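Local coordinates for FAD:protein FMN transferase (Vibrio cholerae, PDB 6NXI), which probably transfers the FMN half of FAD onto a threonine hydroxyl of target flavoproteins, using magnesium and releasing AMP, at residues A[243-248]-A[275-280]; A[104-109]-A[115-120]; A[77-82]-A[264-269]. All coordinates share one frame; numbering follows the deposited sequence.

Interactions 1 and 3 border the bound FAD and its two magnesium ions, while interaction 2 sits behind interaction 1 as a second layer. Interaction 1 closes on the adenine end and interaction 3 carries a metal ligand. They lie about 19 Å apart, centre to centre, without touching, and share helix 265-278, which offers Met266 and Asp269 near its start and Val277 near its end. Interaction 2, at the end of helix 100-105, is about 17 Å from interaction 1 and backs the adenine-binding turn through Trp106, which bonds to Gly248 O and packs on Ile243. Along the chain 77-82 comes first, then both segments of interaction 2, then 243-248, 264-269 and 275-280, these last three converging on the nucleotide and metal site.

Interaction 1: residues A[243-248]-A[275-280]; sequences IDPTTG and LMVMGE. With FAD (flavin-adenine dinucleotide), chain B.
Asp244 and Val277 bring the two backbones closest, with their CA atoms 6.0 Å apart, where the turn 243-248 passes the last turn of helix 265-278. No hydrogen bond joins the segments, and Val277 makes the contact with its two methyl groups. With CG1 anti to the backbone N (chi1 171°), that methyl lies against Pro245, CG1 to CD 3.8 Å, and close to the Asp244 CA. The other methyl, CG2, sits 3.8 Å from Ile243 O and also approaches the exocyclic amine N6A of FAD.

Within this turn the hydrogen bonds to the adenine come from main-chain atoms of Ile243. Ile243 N donates to FAD N7A at 2.9 Å in an almost straight bond (173°), and FAD N6A donates back to Ile243 O at 2.8 Å. Pro245 CG packs by N6A as well, so a proline and a valine both pack against the amine.

Asp244 holds the turn together. Its OD1 accepts from Thr246 N at 3.0 Å, forming an Asx turn, and from Thr246 OG1 at 2.7 Å; both donors come in from the same face of the carboxylate, tilted out of its plane. The backbone bond from Gly248 N to Asp244 O, 2.8 Å, closes the turn behind it.

Chemically, then, the contact pairs an apolar wall with a polar grip: a donor and an acceptor on one residue match N7A and N6A of adenine, a pattern consistent with recognition of the 6-amino purine, while Val277 and Pro245 pack beside the amine's bond to Ile243 O and probably limit its access to water.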
loop_
_atom_site.group_PDB
_atom_site.type_symbol
_atom_site.label_atom_id
_atom_site.label_comp_id
_atom_site.label_asym_id
_atom_site.label_seq_id
_atom_site.Cartn_x
_atom_site.Cartn_y
_atom_site.Cartn_z
ATOM N N ILE A 243 -11.324 1.675 -4.729
ATOM C CA ILE A 243 -12.311 1.418 -5.810
ATOM C C ILE A 243 -12.553 -0.097 -5.921
ATOM O O ILE A 243 -11.599 -0.891 -5.913
ATOM C CB ILE A 243 -11.791 2.029 -7.138
ATOM C CG1 ILE A 243 -11.414 3.514 -6.967
ATOM C CG2 ILE A 243 -12.806 1.782 -8.263
ATOM C CD1 ILE A 243 -12.550 4.401 -6.444
ATOM N N ASP A 244 -13.801 -0.492 -6.111
ATOM C CA ASP A 244 -14.175 -1.890 -6.410
ATOM C C ASP A 244 -14.094 -2.045 -7.923
ATOM O O ASP A 244 -14.864 -1.421 -8.653
ATOM C CB ASP A 244 -15.550 -2.209 -5.835
ATOM C CG ASP A 244 -15.957 -3.651 -6.038
ATOM O OD1 ASP A 244 -15.426 -4.299 -6.974
ATOM O OD2 ASP A 244 -16.870 -4.073 -5.301
ATOM N N PRO A 245 -13.145 -2.822 -8.446
ATOM C CA PRO A 245 -12.977 -2.929 -9.900
ATOM C C PRO A 245 -14.228 -3.448 -10.617
ATOM O O PRO A 245 -14.374 -3.125 -11.785
ATOM C CB PRO A 245 -11.801 -3.915 -10.036
ATOM C CG PRO A 245 -11.025 -3.666 -8.777
ATOM C CD PRO A 245 -12.103 -3.588 -7.715
ATOM N N THR A 246 -15.093 -4.171 -9.911
ATOM C CA THR A 246 -16.291 -4.825 -10.504
ATOM C C THR A 246 -17.383 -3.774 -10.714
ATOM O O THR A 246 -18.066 -3.832 -11.782
ATOM C CB THR A 246 -16.735 -6.035 -9.670
ATOM O OG1 THR A 246 -17.271 -5.642 -8.407
ATOM C CG2 THR A 246 -15.606 -7.016 -9.436
ATOM N N THR A 247 -17.483 -2.809 -9.803
ATOM C CA THR A 247 -18.499 -1.730 -9.875
ATOM C C THR A 247 -17.946 -0.481 -10.570
ATOM O O THR A 247 -18.776 0.330 -11.043
ATOM C CB THR A 247 -19.060 -1.382 -8.498
ATOM O OG1 THR A 247 -18.011 -0.731 -7.788
ATOM C CG2 THR A 247 -19.596 -2.593 -7.762
ATOM N N GLY A 248 -16.631 -0.231 -10.496
ATOM C CA GLY A 248 -16.065 1.033 -10.964
ATOM C C GLY A 248 -16.276 2.142 -9.953
ATOM O O GLY A 248 -15.855 3.282 -10.226
ATOM N N LEU A 275 -7.556 -7.336 0.085
ATOM C CA LEU A 275 -8.466 -8.064 0.988
ATOM C C LEU A 275 -9.628 -7.134 1.407
ATOM O O LEU A 275 -10.790 -7.604 1.497
ATOM C CB LEU A 275 -7.689 -8.630 2.173
ATOM C CG LEU A 275 -6.591 -9.631 1.832
ATOM C CD1 LEU A 275 -5.915 -10.094 3.115
ATOM C CD2 LEU A 275 -7.110 -10.845 1.076
ATOM N N MET A 276 -9.381 -5.844 1.609
ATOM C CA MET A 276 -10.471 -4.875 1.929
ATOM C C MET A 276 -11.557 -4.884 0.835
ATOM O O MET A 276 -12.754 -4.945 1.157
ATOM C CB MET A 276 -9.907 -3.477 2.129
ATOM C CG MET A 276 -10.959 -2.472 2.479
ATOM S SD MET A 276 -10.216 -1.273 3.646
ATOM C CE MET A 276 -11.661 -0.226 3.786
ATOM N N VAL A 277 -11.159 -4.864 -0.429
ATOM C CA VAL A 277 -12.080 -4.840 -1.592
ATOM C C VAL A 277 -12.823 -6.185 -1.649
ATOM O O VAL A 277 -14.032 -6.202 -2.015
ATOM C CB VAL A 277 -11.353 -4.515 -2.909
ATOM C CG1 VAL A 277 -12.254 -4.706 -4.104
ATOM C CG2 VAL A 277 -10.727 -3.119 -2.907
ATOM N N MET A 278 -12.163 -7.290 -1.278
ATOM C CA MET A 278 -12.808 -8.644 -1.317
ATOM C C MET A 278 -13.941 -8.730 -0.295
ATOM O O MET A 278 -14.950 -9.429 -0.582
ATOM C CB MET A 278 -11.794 -9.758 -1.032
ATOM C CG MET A 278 -10.778 -9.926 -2.111
ATOM S SD MET A 278 -9.722 -11.380 -1.762
ATOM C CE MET A 278 -10.693 -12.672 -2.519
ATOM N N GLY A 279 -13.811 -8.021 0.829
ATOM C CA GLY A 279 -14.748 -8.131 1.941
ATOM C C GLY A 279 -14.332 -9.221 2.899
ATOM O O GLY A 279 -13.372 -9.979 2.601
ATOM N N GLU A 280 -14.965 -9.262 4.065
ATOM C CA GLU A 280 -14.458 -10.105 5.176
ATOM C C GLU A 280 -14.619 -11.589 4.802
ATOM O O GLU A 280 -13.685 -12.369 5.107
ATOM C CB GLU A 280 -15.050 -9.702 6.517
ATOM C CG GLU A 280 -16.536 -9.917 6.660
ATOM C CD GLU A 280 -17.482 -8.856 6.099
ATOM O OE1 GLU A 280 -17.037 -7.965 5.331
ATOM O OE2 GLU A 280 -18.706 -8.971 6.398
HETATM P PA FAD B . -4.051 1.993 -0.081
HETATM O O1A FAD B . -5.265 1.633 0.698
HETATM O O2A FAD B . -2.780 1.284 0.171
HETATM O O5B FAD B . -4.363 1.909 -1.647
HETATM C C5B FAD B . -5.369 2.846 -2.117
HETATM C C4B FAD B . -4.908 3.557 -3.366
HETATM O O4B FAD B . -4.658 2.637 -4.457
HETATM C C3B FAD B . -5.960 4.540 -3.878
HETATM O O3B FAD B . -5.718 5.837 -3.331
HETATM C C2B FAD B . -5.790 4.468 -5.400
HETATM O O2B FAD B . -4.732 5.294 -5.834
HETATM C C1B FAD B . -5.420 3.005 -5.604
HETATM N N9A FAD B . -6.519 2.070 -5.718
HETATM C C8A FAD B . -7.866 2.249 -5.370
HETATM N N7A FAD B . -8.548 1.136 -5.486
HETATM C C5A FAD B . -7.667 0.191 -5.973
HETATM C C6A FAD B . -7.834 -1.158 -6.322
HETATM N N6A FAD B . -8.979 -1.846 -6.168
HETATM N N1A FAD B . -6.727 -1.815 -6.723
HETATM C C2A FAD B . -5.575 -1.128 -6.858
HETATM N N3A FAD B . -5.299 0.147 -6.553
HETATM C C4A FAD B . -6.414 0.759 -6.118
HETATM N N1 FAD B . -0.150 11.813 -3.523
HETATM C C2 FAD B . -0.094 13.156 -3.823
HETATM O O2 FAD B . -1.011 13.921 -3.451
HETATM N N3 FAD B . 0.955 13.697 -4.494
HETATM C C4 FAD B . 2.010 12.941 -4.935
HETATM O O4 FAD B . 2.926 13.453 -5.565
HETATM C C4X FAD B . 1.980 11.533 -4.664
HETATM N N5 FAD B . 2.972 10.778 -5.088
HETATM C C5X FAD B . 2.917 9.429 -4.824
HETATM C C6 FAD B . 3.956 8.598 -5.290
HETATM C C7 FAD B . 3.982 7.237 -5.068
HETATM C C7M FAD B . 5.132 6.408 -5.592
HETATM C C8 FAD B . 2.925 6.659 -4.325
HETATM C C8M FAD B . 2.879 5.177 -4.055
HETATM C C9 FAD B . 1.885 7.470 -3.861
HETATM C C9A FAD B . 1.859 8.854 -4.086
HETATM N N10 FAD B . 0.821 9.690 -3.659
HETATM C C10 FAD B . 0.842 11.047 -3.928
HETATM C "C1'" FAD B . -0.273 9.143 -2.828
HETATM C "C2'" FAD B . -1.301 8.375 -3.579
HETATM O "O2'" FAD B . -1.986 9.221 -4.497
HETATM C "C3'" FAD B . -2.320 7.792 -2.585
HETATM O "O3'" FAD B . -3.026 8.795 -1.889
HETATM C "C4'" FAD B . -1.710 6.930 -1.496
HETATM O "O4'" FAD B . -0.670 6.142 -2.054
HETATM C "C5'" FAD B . -2.760 6.103 -0.779
HETATM O "O5'" FAD B . -2.073 5.168 0.088
HETATM P P FAD B . -2.904 4.369 1.173
HETATM O O1P FAD B . -3.832 5.241 1.891
HETATM O O2P FAD B . -1.827 3.549 1.848
HETATM O O3P FAD B . -3.794 3.518 0.169
#

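Interaction 2: residues A[104-109]-A[115-120]; sequences NLWGFG and DVVPTD
Pro118 packs against both Leu105 and Trp106, its ring meeting the end of one side chain and the face of the other. On the tryptophan side Pro118 CG lies over the six-membered ring, 3.8 Å from its centroid and 13° off the normal, a CH-pi contact. Pro118 CD comes nearer still to the far rim, 3.5 Å from Trp106 CZ3.

Trp106 has CG anti to its carbonyl carbon (chi1 -73°), and chi2 of 109° turns the indole so that one face meets the proline. Leu105 CD2 lies over the same face, toward the rim. Leucine reaches Pro118 differently: with CG anti to the backbone N, its branch point is carried to the proline, where Leu105 CG is 3.8 Å from Pro118 CG, and both methyls, CD1 and CD2, also touch Pro118 CB. Val117 adds a looser touch, its CG1 4.4 Å from Trp106 CZ3, approaching obliquely.

The indole nitrogen is engaged too: Trp106 NE1 donates to Gly248 O and so ties this corner to the turn that binds adenine.

Gly107, with positive phi, is the Schellman residue following helix 100-105, and Thr119 OG1 caps Glu122 N at the start of helix 120-127. Pro118, just before that cap, packs back on the end of helix 100-105, across the short loop joining the two helices, with Leu105 also packed on Leu123 of the second one.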
loop_
_atom_site.group_PDB
_atom_site.type_symbol
_atom_site.label_atom_id
_atom_site.label_comp_id
_atom_site.label_asym_id
_atom_site.label_seq_id
_atom_site.Cartn_x
_atom_site.Cartn_y
_atom_site.Cartn_z
ATOM N N ASN A 104 -9.004 8.347 -10.717
ATOM C CA ASN A 104 -8.908 9.729 -11.202
ATOM C C ASN A 104 -10.324 10.293 -11.331
ATOM O O ASN A 104 -10.545 11.407 -10.846
ATOM C CB ASN A 104 -8.144 9.802 -12.509
ATOM C CG ASN A 104 -6.679 9.418 -12.369
ATOM O OD1 ASN A 104 -6.197 9.171 -11.276
ATOM N ND2 ASN A 104 -6.020 9.240 -13.510
ATOM N N LEU A 105 -11.259 9.537 -11.904
ATOM C CA LEU A 105 -12.670 10.003 -12.052
ATOM C C LEU A 105 -13.244 10.445 -10.701
ATOM O O LEU A 105 -13.962 11.469 -10.646
ATOM C CB LEU A 105 -13.493 8.891 -12.690
ATOM C CG LEU A 105 -14.967 9.224 -12.919
ATOM C CD1 LEU A 105 -15.142 10.256 -14.029
ATOM C CD2 LEU A 105 -15.757 7.973 -13.227
ATOM N N TRP A 106 -13.039 9.638 -9.675
ATOM C CA TRP A 106 -13.682 9.863 -8.365
ATOM C C TRP A 106 -12.984 10.951 -7.552
ATOM O O TRP A 106 -13.467 11.249 -6.473
ATOM C CB TRP A 106 -13.818 8.535 -7.629
ATOM C CG TRP A 106 -14.880 7.676 -8.237
ATOM C CD1 TRP A 106 -14.726 6.535 -8.962
ATOM C CD2 TRP A 106 -16.296 7.941 -8.240
ATOM N NE1 TRP A 106 -15.932 6.075 -9.393
ATOM C CE2 TRP A 106 -16.910 6.887 -8.941
ATOM C CE3 TRP A 106 -17.087 8.902 -7.610
ATOM C CZ2 TRP A 106 -18.287 6.807 -9.108
ATOM C CZ3 TRP A 106 -18.456 8.811 -7.762
ATOM C CH2 TRP A 106 -19.022 7.778 -8.507
ATOM N N GLY A 107 -11.822 11.444 -7.994
ATOM C CA GLY A 107 -11.166 12.612 -7.385
ATOM C C GLY A 107 -9.952 12.262 -6.560
ATOM O O GLY A 107 -9.546 13.136 -5.748
ATOM N N PHE A 108 -9.386 11.070 -6.702
ATOM C CA PHE A 108 -8.318 10.574 -5.806
ATOM C C PHE A 108 -6.977 10.466 -6.512
ATOM O O PHE A 108 -6.068 9.789 -5.947
ATOM C CB PHE A 108 -8.754 9.271 -5.162
ATOM C CG PHE A 108 -9.977 9.422 -4.300
ATOM C CD1 PHE A 108 -9.864 10.051 -3.085
ATOM C CD2 PHE A 108 -11.200 8.896 -4.696
ATOM C CE1 PHE A 108 -10.967 10.148 -2.260
ATOM C CE2 PHE A 108 -12.305 9.011 -3.879
ATOM C CZ PHE A 108 -12.171 9.617 -2.650
ATOM N N GLY A 109 -6.884 11.011 -7.715
ATOM C CA GLY A 109 -5.618 10.953 -8.477
ATOM C C GLY A 109 -5.230 12.363 -8.886
ATOM O O GLY A 109 -5.671 13.382 -8.329
ATOM N N ASP A 115 -17.376 18.818 -7.964
ATOM C CA ASP A 115 -18.172 18.206 -6.864
ATOM C C ASP A 115 -19.359 17.425 -7.437
ATOM O O ASP A 115 -20.006 16.651 -6.696
ATOM C CB ASP A 115 -18.659 19.234 -5.850
ATOM C CG ASP A 115 -17.562 19.795 -4.988
ATOM O OD1 ASP A 115 -16.935 18.984 -4.311
ATOM O OD2 ASP A 115 -17.391 21.009 -4.999
ATOM N N VAL A 116 -19.630 17.537 -8.737
ATOM C CA VAL A 116 -20.760 16.810 -9.373
ATOM C C VAL A 116 -20.381 15.342 -9.527
ATOM O O VAL A 116 -19.196 15.001 -9.851
ATOM C CB VAL A 116 -21.160 17.450 -10.718
ATOM C CG1 VAL A 116 -22.258 16.665 -11.411
ATOM C CG2 VAL A 116 -21.536 18.906 -10.543
ATOM N N VAL A 117 -21.321 14.465 -9.213
ATOM C CA VAL A 117 -21.100 13.002 -9.288
ATOM C C VAL A 117 -20.952 12.633 -10.761
ATOM O O VAL A 117 -21.719 13.082 -11.602
ATOM C CB VAL A 117 -22.301 12.277 -8.646
ATOM C CG1 VAL A 117 -22.241 10.775 -8.841
ATOM C CG2 VAL A 117 -22.413 12.640 -7.175
ATOM N N PRO A 118 -20.009 11.763 -11.127
ATOM C CA PRO A 118 -19.943 11.310 -12.518
ATOM C C PRO A 118 -21.248 10.646 -12.966
ATOM O O PRO A 118 -21.852 9.971 -12.184
ATOM C CB PRO A 118 -18.872 10.218 -12.514
ATOM C CG PRO A 118 -18.160 10.359 -11.216
ATOM C CD PRO A 118 -19.019 11.141 -10.250
ATOM N N THR A 119 -21.649 10.876 -14.204
ATOM C CA THR A 119 -22.789 10.203 -14.849
ATOM C C THR A 119 -22.445 8.727 -15.028
ATOM O O THR A 119 -21.244 8.362 -15.078
ATOM C CB THR A 119 -23.184 10.857 -16.179
ATOM O OG1 THR A 119 -22.176 10.621 -17.154
ATOM C CG2 THR A 119 -23.402 12.353 -16.069
ATOM N N ASP A 120 -23.480 7.905 -15.157
ATOM C CA ASP A 120 -23.313 6.465 -15.471
ATOM C C ASP A 120 -22.575 6.364 -16.813
ATOM O O ASP A 120 -21.719 5.475 -16.954
ATOM C CB ASP A 120 -24.661 5.734 -15.458
ATOM C CG ASP A 120 -25.124 5.323 -14.065
ATOM O OD1 ASP A 120 -24.614 5.853 -13.072
ATOM O OD2 ASP A 120 -26.042 4.485 -13.984
#

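Interaction 3: residues A[77-82]-A[264-269]; sequences TLTVVK and SCMTAD. With MG (magnesium ion), chain C; MG (magnesium ion), chain D.
Met266 reaches from helix 265-278 to helix 75-90, where its sulfur rests on Val80. Met266 SD lies 4.0 Å from Val80 CG2 and equally near Val80 CA, so the thioether meets both the side chain and the backbone of that helix. The methionine chain runs straight out first, with CG anti to the backbone N (chi1 173°), and then bends at chi3 (59°), which swings the CE methyl toward Thr79. This is the buried, closer-fitting part; Ile156 borders both Val80 and Met266, and Trp160 of helix 157-171 packs on both Val80 and Thr79.

The looser side is at Thr79, which is partly exposed. Its CG2 comes only to 4.4 Å from Met266 CE, and its hydroxyl bonds back to Thr75 O of its own helix.

At the start of helix 265-278, Ser264 is the N-cap: its OG accepts from Thr267 N at 3.1 Å, with an angle of 165°, while Asp163 accepts from Cys265 N and Met266 N.

A turn later Asp269 faces the metals. Its OD1 bridges two magnesium ions unevenly, 2.2 Å from the ion of chain D and a longer 2.6 Å from that of chain C, and its own backbone O also binds the latter at 2.3 Å. OD2 accepts from a water at 2.6 Å that itself sits on the chain D ion. Thr155 and Thr273 help bind the chain C ion and Glu184 the chain D ion, giving the two-magnesium site beside the FAD of this ApbE flavin transferase.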
loop_
_atom_site.group_PDB
_atom_site.type_symbol
_atom_site.label_atom_id
_atom_site.label_comp_id
_atom_site.label_asym_id
_atom_site.label_seq_id
_atom_site.Cartn_x
_atom_site.Cartn_y
_atom_site.Cartn_z
ATOM N N THR A 77 10.490 -0.980 -11.085
ATOM C CA THR A 77 9.090 -0.868 -11.572
ATOM C C THR A 77 8.609 -2.265 -11.974
ATOM O O THR A 77 7.434 -2.612 -11.726
ATOM C CB THR A 77 9.005 0.103 -12.757
ATOM O OG1 THR A 77 9.497 1.378 -12.339
ATOM C CG2 THR A 77 7.591 0.217 -13.276
ATOM N N LEU A 78 9.441 -3.015 -12.721
ATOM C CA LEU A 78 9.055 -4.377 -13.139
ATOM C C LEU A 78 8.686 -5.213 -11.899
ATOM O O LEU A 78 7.640 -5.853 -11.929
ATOM C CB LEU A 78 10.207 -4.986 -13.954
ATOM C CG LEU A 78 9.869 -6.157 -14.866
ATOM C CD1 LEU A 78 9.333 -7.342 -14.081
ATOM C CD2 LEU A 78 8.934 -5.746 -15.957
ATOM N N THR A 79 9.501 -5.182 -10.840
ATOM C CA THR A 79 9.275 -5.975 -9.617
ATOM C C THR A 79 7.906 -5.593 -9.041
ATOM O O THR A 79 7.160 -6.501 -8.642
ATOM C CB THR A 79 10.416 -5.778 -8.629
ATOM O OG1 THR A 79 11.597 -6.248 -9.310
ATOM C CG2 THR A 79 10.173 -6.530 -7.331
ATOM N N VAL A 80 7.603 -4.294 -8.964
ATOM C CA VAL A 80 6.338 -3.830 -8.344
ATOM C C VAL A 80 5.147 -4.188 -9.221
ATOM O O VAL A 80 4.154 -4.715 -8.721
ATOM C CB VAL A 80 6.424 -2.326 -8.050
ATOM C CG1 VAL A 80 5.076 -1.801 -7.585
ATOM C CG2 VAL A 80 7.544 -2.050 -7.050
ATOM N N VAL A 81 5.276 -4.055 -10.536
ATOM C CA VAL A 81 4.131 -4.421 -11.413
ATOM C C VAL A 81 3.904 -5.938 -11.381
ATOM O O VAL A 81 2.757 -6.380 -11.327
ATOM C CB VAL A 81 4.291 -3.877 -12.851
ATOM C CG1 VAL A 81 3.162 -4.376 -13.731
ATOM C CG2 VAL A 81 4.295 -2.355 -12.831
ATOM N N LYS A 82 4.969 -6.735 -11.357
ATOM C CA LYS A 82 4.821 -8.201 -11.275
ATOM C C LYS A 82 4.071 -8.595 -9.997
ATOM O O LYS A 82 3.202 -9.489 -10.070
ATOM C CB LYS A 82 6.191 -8.858 -11.319
ATOM C CG LYS A 82 6.143 -10.368 -11.457
ATOM C CD LYS A 82 7.516 -10.965 -11.724
ATOM C CE LYS A 82 8.298 -10.251 -12.813
ATOM N NZ LYS A 82 7.861 -10.603 -14.195
ATOM N N SER A 264 7.547 -8.633 3.427
ATOM C CA SER A 264 7.652 -7.517 2.473
ATOM C C SER A 264 6.550 -6.494 2.714
ATOM O O SER A 264 5.384 -6.872 2.724
ATOM C CB SER A 264 7.597 -8.011 1.036
ATOM O OG SER A 264 7.344 -6.936 0.178
ATOM N N CYS A 265 6.944 -5.253 2.900
ATOM C CA CYS A 265 5.976 -4.151 3.023
ATOM C C CYS A 265 5.234 -3.977 1.699
ATOM O O CYS A 265 4.024 -3.770 1.712
ATOM C CB CYS A 265 6.629 -2.873 3.509
ATOM S SG CYS A 265 5.392 -1.712 4.142
ATOM N N MET A 266 5.905 -4.090 0.596
ATOM C CA MET A 266 5.224 -4.056 -0.735
ATOM C C MET A 266 4.056 -5.056 -0.739
ATOM O O MET A 266 2.874 -4.706 -1.105
ATOM C CB MET A 266 6.209 -4.405 -1.839
ATOM C CG MET A 266 5.525 -4.533 -3.153
ATOM S SD MET A 266 6.563 -4.954 -4.556
ATOM C CE MET A 266 7.265 -6.509 -4.043
ATOM N N THR A 267 4.315 -6.282 -0.337
ATOM C CA THR A 267 3.318 -7.366 -0.349
ATOM C C THR A 267 2.220 -7.066 0.662
ATOM O O THR A 267 1.014 -7.201 0.309
ATOM C CB THR A 267 3.991 -8.710 -0.129
ATOM O OG1 THR A 267 4.907 -8.873 -1.219
ATOM C CG2 THR A 267 2.950 -9.804 -0.110
ATOM N N ALA A 268 2.576 -6.640 1.869
ATOM C CA ALA A 268 1.565 -6.329 2.897
ATOM C C ALA A 268 0.659 -5.205 2.399
ATOM O O ALA A 268 -0.567 -5.301 2.594
ATOM C CB ALA A 268 2.150 -5.943 4.202
ATOM N N ASP A 269 1.235 -4.217 1.716
ATOM C CA ASP A 269 0.498 -3.023 1.213
ATOM C C ASP A 269 -0.553 -3.449 0.204
ATOM O O ASP A 269 -1.741 -3.037 0.343
ATOM C CB ASP A 269 1.511 -2.018 0.663
ATOM C CG ASP A 269 1.013 -0.597 0.484
ATOM O OD1 ASP A 269 -0.135 -0.315 0.919
ATOM O OD2 ASP A 269 1.748 0.197 -0.158
HETATM MG MG MG C . -2.224 -0.940 -0.458
HETATM MG MG MG D . -1.015 1.604 1.367
HETATM O O HOH W 1 0.325 2.327 -0.442
HETATM O O HOH W 2 -2.281 -0.143 2.791
#